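Local coordinates for antistasin (Haementeria officinalis, PDB 1SKZ), which inhibits blood coagulation factor Xa as a highly disulfide-bonded leech serine protease inhibitor and binds heparin, at residues 18-21 with 26-29; 39-44 with 49-54; 72-75 with 81-84; 84-89 with 94-99. All coordinates share one frame; numbering follows the deposited sequence.

Contact 1 (18-21 with 26-29)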
loop_
_atom_site.group_PDB
_atom_site.type_symbol
_atom_site.label_atom_id
_atom_site.label_comp_id
_atom_site.label_asym_id
_atom_site.label_seq_id
_atom_site.Cartn_x
_atom_site.Cartn_y
_atom_site.Cartn_z
ATOM N N ALA A 18 -4.792 -13.470 -1.469
ATOM C CA ALA A 18 -4.800 -13.093 -0.066
ATOM C C ALA A 18 -6.158 -12.529 0.319
ATOM O O ALA A 18 -6.996 -12.191 -0.546
ATOM C CB ALA A 18 -3.690 -12.080 0.228
ATOM N N CYS A 19 -6.391 -12.480 1.621
ATOM C CA CYS A 19 -7.682 -12.078 2.146
ATOM C C CYS A 19 -7.982 -10.576 2.063
ATOM O O CYS A 19 -7.150 -9.737 2.452
ATOM C CB CYS A 19 -7.784 -12.550 3.578
ATOM S SG CYS A 19 -9.483 -12.461 4.169
ATOM N N ASN A 20 -9.126 -10.252 1.466
ATOM C CA ASN A 20 -9.659 -8.903 1.464
ATOM C C ASN A 20 -10.519 -8.682 2.707
ATOM O O ASN A 20 -11.446 -9.428 2.970
ATOM C CB ASN A 20 -10.475 -8.649 0.188
ATOM C CG ASN A 20 -10.948 -7.199 0.061
ATOM O OD1 ASN A 20 -11.626 -6.669 0.950
ATOM N ND2 ASN A 20 -10.626 -6.567 -1.072
ATOM N N ILE A 21 -10.112 -7.719 3.531
ATOM C CA ILE A 21 -10.618 -7.604 4.871
ATOM C C ILE A 21 -11.977 -6.938 4.813
ATOM O O ILE A 21 -12.805 -7.122 5.697
ATOM C CB ILE A 21 -9.644 -6.787 5.756
ATOM C CG1 ILE A 21 -9.906 -7.122 7.224
ATOM C CG2 ILE A 21 -9.755 -5.249 5.418
ATOM C CD1 ILE A 21 -9.144 -6.279 8.188
ATOM N N CYS A 26 -11.026 -13.931 -0.968
ATOM C CA CYS A 26 -9.626 -14.005 -1.380
ATOM C C CYS A 26 -9.417 -13.412 -2.751
ATOM O O CYS A 26 -9.149 -14.146 -3.707
ATOM C CB CYS A 26 -9.177 -15.455 -1.424
ATOM S SG CYS A 26 -9.204 -16.196 0.217
ATOM N N THR A 27 -9.579 -12.097 -2.870
ATOM C CA THR A 27 -9.493 -11.464 -4.167
ATOM C C THR A 27 -8.229 -10.626 -4.268
ATOM O O THR A 27 -7.970 -9.997 -5.296
ATOM C CB THR A 27 -10.697 -10.603 -4.402
ATOM O OG1 THR A 27 -10.878 -9.760 -3.263
ATOM C CG2 THR A 27 -11.959 -11.478 -4.566
ATOM N N CYS A 28 -7.391 -10.695 -3.243
ATOM C CA CYS A 28 -6.216 -9.835 -3.170
ATOM C C CYS A 28 -5.053 -10.613 -3.682
ATOM O O CYS A 28 -5.052 -11.834 -3.575
ATOM C CB CYS A 28 -5.937 -9.434 -1.714
ATOM S SG CYS A 28 -7.155 -8.273 -1.044
ATOM N N SER A 29 -4.003 -9.913 -4.091
ATOM C CA SER A 29 -2.816 -10.578 -4.616
ATOM C C SER A 29 -1.915 -11.109 -3.509
ATOM O O SER A 29 -1.107 -12.033 -3.725
ATOM C CB SER A 29 -2.020 -9.621 -5.493
ATOM O OG SER A 29 -2.831 -9.162 -6.543
HETATM O O HOH W 1 -9.852 -7.259 -3.838
#
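A18 and C28 meet as an antiparallel hydrogen-bonded pair, a single beta bridge that draws two loop pieces of the cystine-rich antistasin fold together. A18 N donates its N-H to C28 O at 2.7 Å, arriving 44° out of the carbonyl plane, and C28 N returns a bond to A18 O at 3.1 Å. The same A18 O also receives a CA-H contact from C26 CA at 3.3 Å, while the CB atoms of A18 and C28 pack 4.0 Å apart.

Further along, N20 is the side chain to follow. Its CB touches both C28 SG and T27 OG1, each 3.6 Å away. CG stands anti to the backbone N (chi1 -174°) and stays 4.1 Å from C28 SG, and ND2 still lies beside that sulfur and T27 OG1. At the tip the two ends serve different partners: OD1 accepts from the backbone N of T23, and ND2 donates to the backbone O of Y46. A leucine in place of N20 would probably leave the T23 amide and the Y46 carbonyl without their mates and free this turn to shift.

Three half-cystines pin the surroundings, C19 to C8, C26 to C13 and C28 to C48, so the bridge sits where three disulfides tie short loops together. C28 SG, packed against N20, is itself part of the last of these bonds. Water 1 spans the remaining polar gap, accepting from N20 ND2 at 3.0 Å and lying 2.8 Å from T27 OG1.

Contact 2 (39-44 with 49-54)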
loop_
_atom_site.group_PDB
_atom_site.type_symbol
_atom_site.label_atom_id
_atom_site.label_comp_id
_atom_site.label_asym_id
_atom_site.label_seq_id
_atom_site.Cartn_x
_atom_site.Cartn_y
_atom_site.Cartn_z
ATOM N N HIS A 39 3.078 -3.393 13.562
ATOM C CA HIS A 39 1.637 -3.180 13.541
ATOM C C HIS A 39 0.918 -3.753 12.340
ATOM O O HIS A 39 -0.190 -3.335 12.038
ATOM C CB HIS A 39 1.291 -1.691 13.637
ATOM C CG HIS A 39 1.894 -1.013 14.820
ATOM N ND1 HIS A 39 1.597 -1.382 16.115
ATOM C CD2 HIS A 39 2.801 -0.013 14.909
ATOM C CE1 HIS A 39 2.290 -0.631 16.951
ATOM N NE2 HIS A 39 3.028 0.204 16.245
ATOM N N GLY A 40 1.531 -4.684 11.633
ATOM C CA GLY A 40 0.921 -5.180 10.408
ATOM C C GLY A 40 1.131 -4.328 9.150
ATOM O O GLY A 40 1.663 -3.239 9.186
ATOM N N PHE A 41 0.631 -4.835 8.039
ATOM C CA PHE A 41 0.708 -4.198 6.730
ATOM C C PHE A 41 -0.422 -3.223 6.511
ATOM O O PHE A 41 -1.521 -3.420 6.991
ATOM C CB PHE A 41 0.641 -5.265 5.628
ATOM C CG PHE A 41 1.849 -6.162 5.574
ATOM C CD1 PHE A 41 3.119 -5.640 5.289
ATOM C CD2 PHE A 41 1.728 -7.533 5.813
ATOM C CE1 PHE A 41 4.241 -6.440 5.245
ATOM C CE2 PHE A 41 2.876 -8.357 5.769
ATOM C CZ PHE A 41 4.148 -7.782 5.478
ATOM N N GLN A 42 -0.123 -2.134 5.821
ATOM C CA GLN A 42 -1.127 -1.204 5.331
ATOM C C GLN A 42 -2.022 -1.871 4.321
ATOM O O GLN A 42 -1.661 -2.886 3.735
ATOM C CB GLN A 42 -0.456 0.030 4.708
ATOM C CG GLN A 42 0.348 0.751 5.761
ATOM C CD GLN A 42 0.697 2.169 5.391
ATOM O OE1 GLN A 42 -0.059 2.859 4.690
ATOM N NE2 GLN A 42 1.876 2.615 5.841
ATOM N N ARG A 43 -3.224 -1.353 4.174
ATOM C CA ARG A 43 -4.112 -1.880 3.159
ATOM C C ARG A 43 -4.507 -0.762 2.217
ATOM O O ARG A 43 -4.590 0.402 2.620
ATOM C CB ARG A 43 -5.365 -2.513 3.805
ATOM C CG ARG A 43 -5.048 -3.792 4.602
ATOM C CD ARG A 43 -6.294 -4.576 4.905
ATOM N NE ARG A 43 -6.047 -5.759 5.731
ATOM C CZ ARG A 43 -6.173 -7.005 5.296
ATOM N NH1 ARG A 43 -6.593 -7.255 4.057
ATOM N NH2 ARG A 43 -5.865 -7.993 6.109
ATOM N N SER A 44 -4.792 -1.113 0.966
ATOM C CA SER A 44 -5.560 -0.223 0.101
ATOM C C SER A 44 -6.955 0.012 0.680
ATOM O O SER A 44 -7.442 -0.748 1.539
ATOM C CB SER A 44 -5.672 -0.811 -1.314
ATOM O OG SER A 44 -6.360 -2.043 -1.283
ATOM N N GLU A 49 -3.873 -5.886 1.626
ATOM C CA GLU A 49 -2.530 -5.638 2.183
ATOM C C GLU A 49 -1.453 -5.436 1.109
ATOM O O GLU A 49 -1.482 -6.065 0.034
ATOM C CB GLU A 49 -2.102 -6.793 3.115
ATOM C CG GLU A 49 -2.768 -6.723 4.474
ATOM C CD GLU A 49 -2.324 -7.803 5.438
ATOM O OE1 GLU A 49 -1.883 -8.850 4.964
ATOM O OE2 GLU A 49 -2.435 -7.605 6.676
ATOM N N PHE A 50 -0.509 -4.559 1.410
ATOM C CA PHE A 50 0.648 -4.404 0.569
ATOM C C PHE A 50 1.820 -4.220 1.494
ATOM O O PHE A 50 1.624 -3.930 2.689
ATOM C CB PHE A 50 0.468 -3.208 -0.365
ATOM C CG PHE A 50 -0.602 -3.423 -1.365
ATOM C CD1 PHE A 50 -0.457 -4.421 -2.338
ATOM C CD2 PHE A 50 -1.850 -2.797 -1.211
ATOM C CE1 PHE A 50 -1.548 -4.816 -3.136
ATOM C CE2 PHE A 50 -2.942 -3.162 -1.997
ATOM C CZ PHE A 50 -2.802 -4.174 -2.963
ATOM N N CYS A 51 3.032 -4.339 0.928
ATOM C CA CYS A 51 4.256 -4.396 1.734
ATOM C C CYS A 51 4.750 -3.017 2.177
ATOM O O CYS A 51 5.832 -2.556 1.775
ATOM C CB CYS A 51 5.379 -5.125 0.972
ATOM S SG CYS A 51 6.800 -5.461 2.045
ATOM N N LYS A 52 3.992 -2.390 3.063
ATOM C CA LYS A 52 4.420 -1.180 3.757
ATOM C C LYS A 52 3.855 -1.355 5.173
ATOM O O LYS A 52 2.656 -1.646 5.314
ATOM C CB LYS A 52 3.777 0.064 3.094
ATOM C CG LYS A 52 4.209 1.420 3.722
ATOM C CD LYS A 52 3.694 2.647 2.941
ATOM C CE LYS A 52 4.655 3.830 3.095
ATOM N NZ LYS A 52 5.850 3.636 2.106
ATOM N N CYS A 53 4.651 -1.072 6.203
ATOM C CA CYS A 53 4.172 -1.176 7.589
ATOM C C CYS A 53 3.272 -0.017 8.041
ATOM O O CYS A 53 3.462 1.133 7.632
ATOM C CB CYS A 53 5.353 -1.299 8.535
ATOM S SG CYS A 53 6.482 -2.667 8.139
ATOM N N ARG A 54 2.185 -0.369 8.732
ATOM C CA ARG A 54 1.327 0.589 9.428
ATOM C C ARG A 54 2.140 1.367 10.440
ATOM O O ARG A 54 2.954 0.791 11.169
ATOM C CB ARG A 54 0.240 -0.155 10.217
ATOM C CG ARG A 54 -0.944 -0.607 9.419
ATOM C CD ARG A 54 -2.008 -1.111 10.360
ATOM N NE ARG A 54 -2.828 -2.053 9.625
ATOM C CZ ARG A 54 -3.944 -1.707 8.989
ATOM N NH1 ARG A 54 -4.532 -0.550 9.310
ATOM N NH2 ARG A 54 -4.557 -2.580 8.179
HETATM O O HOH W 2 4.334 -1.660 11.637
HETATM O O HOH W 3 -0.829 -7.250 8.501
HETATM O O HOH W 4 -3.218 -5.176 7.752
#
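R43 and E49 each set CG anti to their own carbonyl carbon (chi1 -68° and -77°) and run on extended, which lays E49 CG over the centre of one face of the R43 guanidinium, 3.5 Å from R43 CZ. The carboxylate stacks on that guanidinium; R43 NH2 and E49 OE2, 3.5 Å apart, attract by charge alone, since the oxygen lies well out of the guanidinium plane. R43 NH1 goes instead to the carbonyls of G47 and C19. An alanine in place of R43 would probably leave E49 without its charge partner and those two carbonyls without a donor. Water 4 links E49 OE2 to F41 O and R54 NH2.

Between the F41/C53 and R43/E49 antiparallel pairs a beta bulge shifts the register by two. Q42 fills it: its N reaches K52 O at 2.9 Å, its O takes F50 N at 3.1 Å, and its side chain runs alongside K52 until NE2 donates to C53 O at 2.8 Å, in the plane of its own amide. The F41 ring lies obliquely beside C51, whose disulfide to C33 adjoins the R34-V35 reactive bond. K52 NZ bonds R43 O of the second subunit, where F50 stacks on its counterpart.

Contact 3 (72-75 with 81-84)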
loop_
_atom_site.group_PDB
_atom_site.type_symbol
_atom_site.label_atom_id
_atom_site.label_comp_id
_atom_site.label_asym_id
_atom_site.label_seq_id
_atom_site.Cartn_x
_atom_site.Cartn_y
_atom_site.Cartn_z
ATOM N N MET A 72 -22.138 2.611 11.219
ATOM C CA MET A 72 -21.709 1.244 11.452
ATOM C C MET A 72 -20.206 1.121 11.249
ATOM O O MET A 72 -19.568 1.984 10.612
ATOM C CB MET A 72 -22.430 0.285 10.499
ATOM C CG MET A 72 -22.137 0.554 9.039
ATOM S SD MET A 72 -23.171 -0.413 7.983
ATOM C CE MET A 72 -22.370 -1.943 8.090
ATOM N N CYS A 73 -19.689 -0.028 11.675
ATOM C CA CYS A 73 -18.269 -0.318 11.622
ATOM C C CYS A 73 -17.748 -0.297 10.194
ATOM O O CYS A 73 -18.396 -0.801 9.265
ATOM C CB CYS A 73 -18.009 -1.700 12.218
ATOM S SG CYS A 73 -18.377 -1.777 13.990
ATOM N N SER A 74 -16.519 0.166 10.048
ATOM C CA SER A 74 -15.754 -0.096 8.830
ATOM C C SER A 74 -14.879 -1.284 9.122
ATOM O O SER A 74 -14.119 -1.257 10.094
ATOM C CB SER A 74 -14.868 1.110 8.474
ATOM O OG SER A 74 -13.988 0.746 7.426
ATOM N N ARG A 75 -14.924 -2.280 8.246
ATOM C CA ARG A 75 -14.034 -3.422 8.323
ATOM C C ARG A 75 -12.600 -3.023 8.008
ATOM O O ARG A 75 -11.681 -3.831 8.200
ATOM C CB ARG A 75 -14.455 -4.514 7.328
ATOM C CG ARG A 75 -15.702 -5.365 7.713
ATOM C CD ARG A 75 -16.370 -5.880 6.429
ATOM N NE ARG A 75 -17.794 -6.213 6.571
ATOM C CZ ARG A 75 -18.789 -5.333 6.760
ATOM N NH1 ARG A 75 -18.551 -4.018 6.846
ATOM N NH2 ARG A 75 -20.027 -5.787 6.947
ATOM N N ASP A 81 -17.181 4.219 11.194
ATOM C CA ASP A 81 -16.892 5.250 10.194
ATOM C C ASP A 81 -17.951 5.384 9.104
ATOM O O ASP A 81 -18.015 6.403 8.426
ATOM C CB ASP A 81 -15.525 4.968 9.550
ATOM C CG ASP A 81 -14.350 5.427 10.421
ATOM O OD1 ASP A 81 -14.470 6.414 11.180
ATOM O OD2 ASP A 81 -13.288 4.778 10.360
ATOM N N CYS A 82 -18.700 4.316 8.849
ATOM C CA CYS A 82 -19.600 4.271 7.705
ATOM C C CYS A 82 -21.040 4.597 8.039
ATOM O O CYS A 82 -21.564 4.176 9.068
ATOM C CB CYS A 82 -19.550 2.905 7.032
ATOM S SG CYS A 82 -17.879 2.328 6.630
ATOM N N LYS A 83 -21.662 5.400 7.186
ATOM C CA LYS A 83 -23.102 5.576 7.220
ATOM C C LYS A 83 -23.755 4.211 6.992
ATOM O O LYS A 83 -23.452 3.538 5.983
ATOM C CB LYS A 83 -23.526 6.497 6.099
ATOM C CG LYS A 83 -23.371 7.961 6.383
ATOM C CD LYS A 83 -24.324 8.716 5.481
ATOM C CE LYS A 83 -23.800 10.072 5.146
ATOM N NZ LYS A 83 -24.083 10.933 6.294
ATOM N N ILE A 84 -24.756 3.895 7.817
ATOM C CA ILE A 84 -25.585 2.700 7.600
ATOM C C ILE A 84 -26.417 2.798 6.322
ATOM O O ILE A 84 -26.470 1.850 5.527
ATOM C CB ILE A 84 -26.526 2.455 8.789
ATOM C CG1 ILE A 84 -25.699 2.166 10.039
ATOM C CG2 ILE A 84 -27.472 1.268 8.469
ATOM C CD1 ILE A 84 -26.552 1.980 11.329
#
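M72 and C82 pair their backbones in both directions, with M72 N donating to C82 O at 2.7 Å and C82 N to M72 O at 3.0 Å, each donor nearly in line with the carbonyl bond. This hydrogen-bonded pair joins strands 71-72 and 82-83 into a two-stranded antiparallel sheet, and because D81 and C82 both face M72 it contains a classic beta bulge. The extra residue brings D81 N to the same carbonyl oxygen of M72, but at too poor an angle to bond.

The side chains of M72 and C82 lie on one face of the sheet. M72 turns CG between its backbone N and its carbonyl carbon (chi1 62°), and that swing sets CG 4.0 Å from C82 CB. M72 CB meets I84 CG1 at 3.8 Å; the chain then bends at chi3, and SD passes 4.0 Å from I84 CA, so the thioether lies across the start of the next loop. These are plain apolar contacts at the surface of the protein.

Past the bulge, S74 takes over. Its OG bonds to the carbonyl of L101, while D81 OD2 is anchored by the hydroxyl of T77. Disulfides bind both pieces to the rest of the chain, C73 to C62 and C82 to C103. C73 O, near C82 SG, is buried with no polar partner in the model. C82 SG packs 3.7 Å from S74 CB, with D81 CB 4.1 Å from that same methylene carbon.

Contact 4 (84-89 with 94-99)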
loop_
_atom_site.group_PDB
_atom_site.type_symbol
_atom_site.label_atom_id
_atom_site.label_comp_id
_atom_site.label_asym_id
_atom_site.label_seq_id
_atom_site.Cartn_x
_atom_site.Cartn_y
_atom_site.Cartn_z
ATOM N N ILE A 84 -24.756 3.895 7.817
ATOM C CA ILE A 84 -25.585 2.700 7.600
ATOM C C ILE A 84 -26.417 2.798 6.322
ATOM O O ILE A 84 -26.470 1.850 5.527
ATOM C CB ILE A 84 -26.526 2.455 8.789
ATOM C CG1 ILE A 84 -25.699 2.166 10.039
ATOM C CG2 ILE A 84 -27.472 1.268 8.469
ATOM C CD1 ILE A 84 -26.552 1.980 11.329
ATOM N N ASP A 85 -27.017 3.972 6.106
ATOM C CA ASP A 85 -27.817 4.238 4.925
ATOM C C ASP A 85 -27.184 5.391 4.127
ATOM O O ASP A 85 -27.302 6.554 4.496
ATOM C CB ASP A 85 -29.247 4.621 5.331
ATOM C CG ASP A 85 -30.250 4.527 4.163
ATOM O OD1 ASP A 85 -29.835 4.398 2.980
ATOM O OD2 ASP A 85 -31.475 4.561 4.433
ATOM N N ILE A 86 -26.612 5.064 2.979
ATOM C CA ILE A 86 -26.114 6.075 2.059
ATOM C C ILE A 86 -27.172 6.493 1.033
ATOM O O ILE A 86 -26.882 7.301 0.153
ATOM C CB ILE A 86 -24.818 5.563 1.336
ATOM C CG1 ILE A 86 -25.126 4.350 0.461
ATOM C CG2 ILE A 86 -23.763 5.169 2.390
ATOM C CD1 ILE A 86 -24.046 4.056 -0.601
ATOM N N ASN A 87 -28.407 5.995 1.194
ATOM C CA ASN A 87 -29.540 6.243 0.273
ATOM C C ASN A 87 -29.111 6.384 -1.154
ATOM O O ASN A 87 -29.222 7.456 -1.728
ATOM C CB ASN A 87 -30.329 7.490 0.664
ATOM C CG ASN A 87 -31.690 7.602 -0.075
ATOM O OD1 ASN A 87 -32.331 6.603 -0.471
ATOM N ND2 ASN A 87 -32.136 8.840 -0.238
ATOM N N CYS A 88 -28.681 5.279 -1.740
ATOM C CA CYS A 88 -28.093 5.295 -3.053
ATOM C C CYS A 88 -28.882 4.309 -3.894
ATOM O O CYS A 88 -28.981 3.130 -3.539
ATOM C CB CYS A 88 -26.628 4.846 -2.971
ATOM S SG CYS A 88 -25.762 5.046 -4.547
ATOM N N ARG A 89 -29.412 4.777 -5.020
ATOM C CA ARG A 89 -30.153 3.915 -5.924
ATOM C C ARG A 89 -29.509 3.825 -7.304
ATOM O O ARG A 89 -30.140 3.352 -8.274
ATOM C CB ARG A 89 -31.606 4.392 -6.007
ATOM C CG ARG A 89 -32.371 4.217 -4.679
ATOM C CD ARG A 89 -32.257 2.787 -4.123
ATOM N NE ARG A 89 -32.958 2.619 -2.842
ATOM C CZ ARG A 89 -32.364 2.565 -1.651
ATOM N NH1 ARG A 89 -31.035 2.633 -1.580
ATOM N NH2 ARG A 89 -33.094 2.379 -0.537
ATOM N N ASN A 94 -19.064 -1.578 -12.091
ATOM C CA ASN A 94 -17.919 -1.738 -11.194
ATOM C C ASN A 94 -18.336 -1.736 -9.729
ATOM O O ASN A 94 -17.484 -1.853 -8.850
ATOM C CB ASN A 94 -16.910 -0.602 -11.382
ATOM C CG ASN A 94 -16.037 -0.776 -12.604
ATOM O OD1 ASN A 94 -16.156 -1.762 -13.343
ATOM N ND2 ASN A 94 -15.142 0.190 -12.825
ATOM N N GLY A 95 -19.596 -1.414 -9.466
ATOM C CA GLY A 95 -20.011 -1.205 -8.088
ATOM C C GLY A 95 -19.596 0.160 -7.563
ATOM O O GLY A 95 -18.902 0.936 -8.258
ATOM N N LEU A 96 -19.962 0.430 -6.317
ATOM C CA LEU A 96 -19.820 1.762 -5.742
ATOM C C LEU A 96 -18.373 2.077 -5.264
ATOM O O LEU A 96 -17.636 1.205 -4.763
ATOM C CB LEU A 96 -20.800 1.932 -4.556
ATOM C CG LEU A 96 -22.337 1.991 -4.751
ATOM C CD1 LEU A 96 -23.011 1.972 -3.403
ATOM C CD2 LEU A 96 -22.764 3.226 -5.552
ATOM N N LYS A 97 -18.027 3.354 -5.295
ATOM C CA LYS A 97 -16.728 3.786 -4.780
ATOM C C LYS A 97 -16.690 3.571 -3.269
ATOM O O LYS A 97 -17.698 3.756 -2.589
ATOM C CB LYS A 97 -16.486 5.279 -5.082
ATOM C CG LYS A 97 -16.278 5.617 -6.558
ATOM C CD LYS A 97 -15.988 7.129 -6.725
ATOM C CE LYS A 97 -15.793 7.537 -8.202
ATOM N NZ LYS A 97 -15.794 9.046 -8.341
ATOM N N ARG A 98 -15.496 3.305 -2.744
ATOM C CA ARG A 98 -15.225 3.433 -1.316
ATOM C C ARG A 98 -14.309 4.629 -1.062
ATOM O O ARG A 98 -13.491 5.008 -1.914
ATOM C CB ARG A 98 -14.565 2.157 -0.766
ATOM C CG ARG A 98 -15.486 0.985 -0.866
ATOM C CD ARG A 98 -14.937 -0.183 -0.152
ATOM N NE ARG A 98 -15.809 -1.353 -0.273
ATOM C CZ ARG A 98 -16.846 -1.608 0.519
ATOM N NH1 ARG A 98 -17.068 -0.905 1.621
ATOM N NH2 ARG A 98 -17.617 -2.641 0.227
ATOM N N ASP A 99 -14.481 5.232 0.109
ATOM C CA ASP A 99 -13.624 6.321 0.546
ATOM C C ASP A 99 -12.379 5.800 1.293
ATOM O O ASP A 99 -12.142 4.592 1.404
ATOM C CB ASP A 99 -14.444 7.340 1.380
ATOM C CG ASP A 99 -14.981 6.776 2.723
ATOM O OD1 ASP A 99 -14.473 5.784 3.273
ATOM O OD2 ASP A 99 -15.862 7.441 3.307
#
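D85 OD1 takes the backbone N-H of N87 at 2.8 Å, closing an Asx turn that bends the chain around I86, the residue between them, which meets L96 of the other segment. The donor comes from 40° above the carboxylate plane. A second local bond follows just ahead of the reactive bond R89-K90: R89 folds back so that NH1, with the acceptor in its guanidinium plane, reaches C88 O at 2.9 Å. N87 OD1 lies over the centre of one face of the same guanidinium.

Across the contact everything is apolar. I86 and L96 reach toward each other tip to tip, their CD1 methyls 3.6 Å apart; I86 gets there by turning CG1 between its backbone N and carbonyl carbon (chi1 64°). The other branch of L96, CD2, rests 3.6 Å from C88 SG, so one leucine touches both the isoleucine and the cystine. The backbones stay well separated, with C88 CA 9.4 Å from L96 CA, and only side chains span the gap. C88 is bonded to C106, which ties the reactive-site loop to the body of the inhibitor domain.

K97, R98 and D99 belong to a predicted heparin site. In strand 96-98, K97 is hydrogen-bonded through its backbone to Y105 of strand 104-105 and to E107, while L96 packs on E104; loop 84-89, running on from strand 82-83, meets these strands through L96.

Along the chain the four contacts follow in order, the last two sharing I84; 1 and 2 belong to the first half and 3 and 4 to the second, each half carrying one antistasin-like range. Contacts 1 and 2 have centres 13 Å apart and touch through R43, on whose guanidinium I21 packs. Contacts 3 and 4 have centres 12 Å apart and meet at I84, where strand 82-83 runs out into the reactive-site loop. Between contacts 1 and 3 the touch is I21 O on R75 CB, while contacts 2 and 4, with centres 25 Å apart, lie on opposite sides of the chain's centre. This is consistent with two disulfide-braced halves, each carrying a reactive bond.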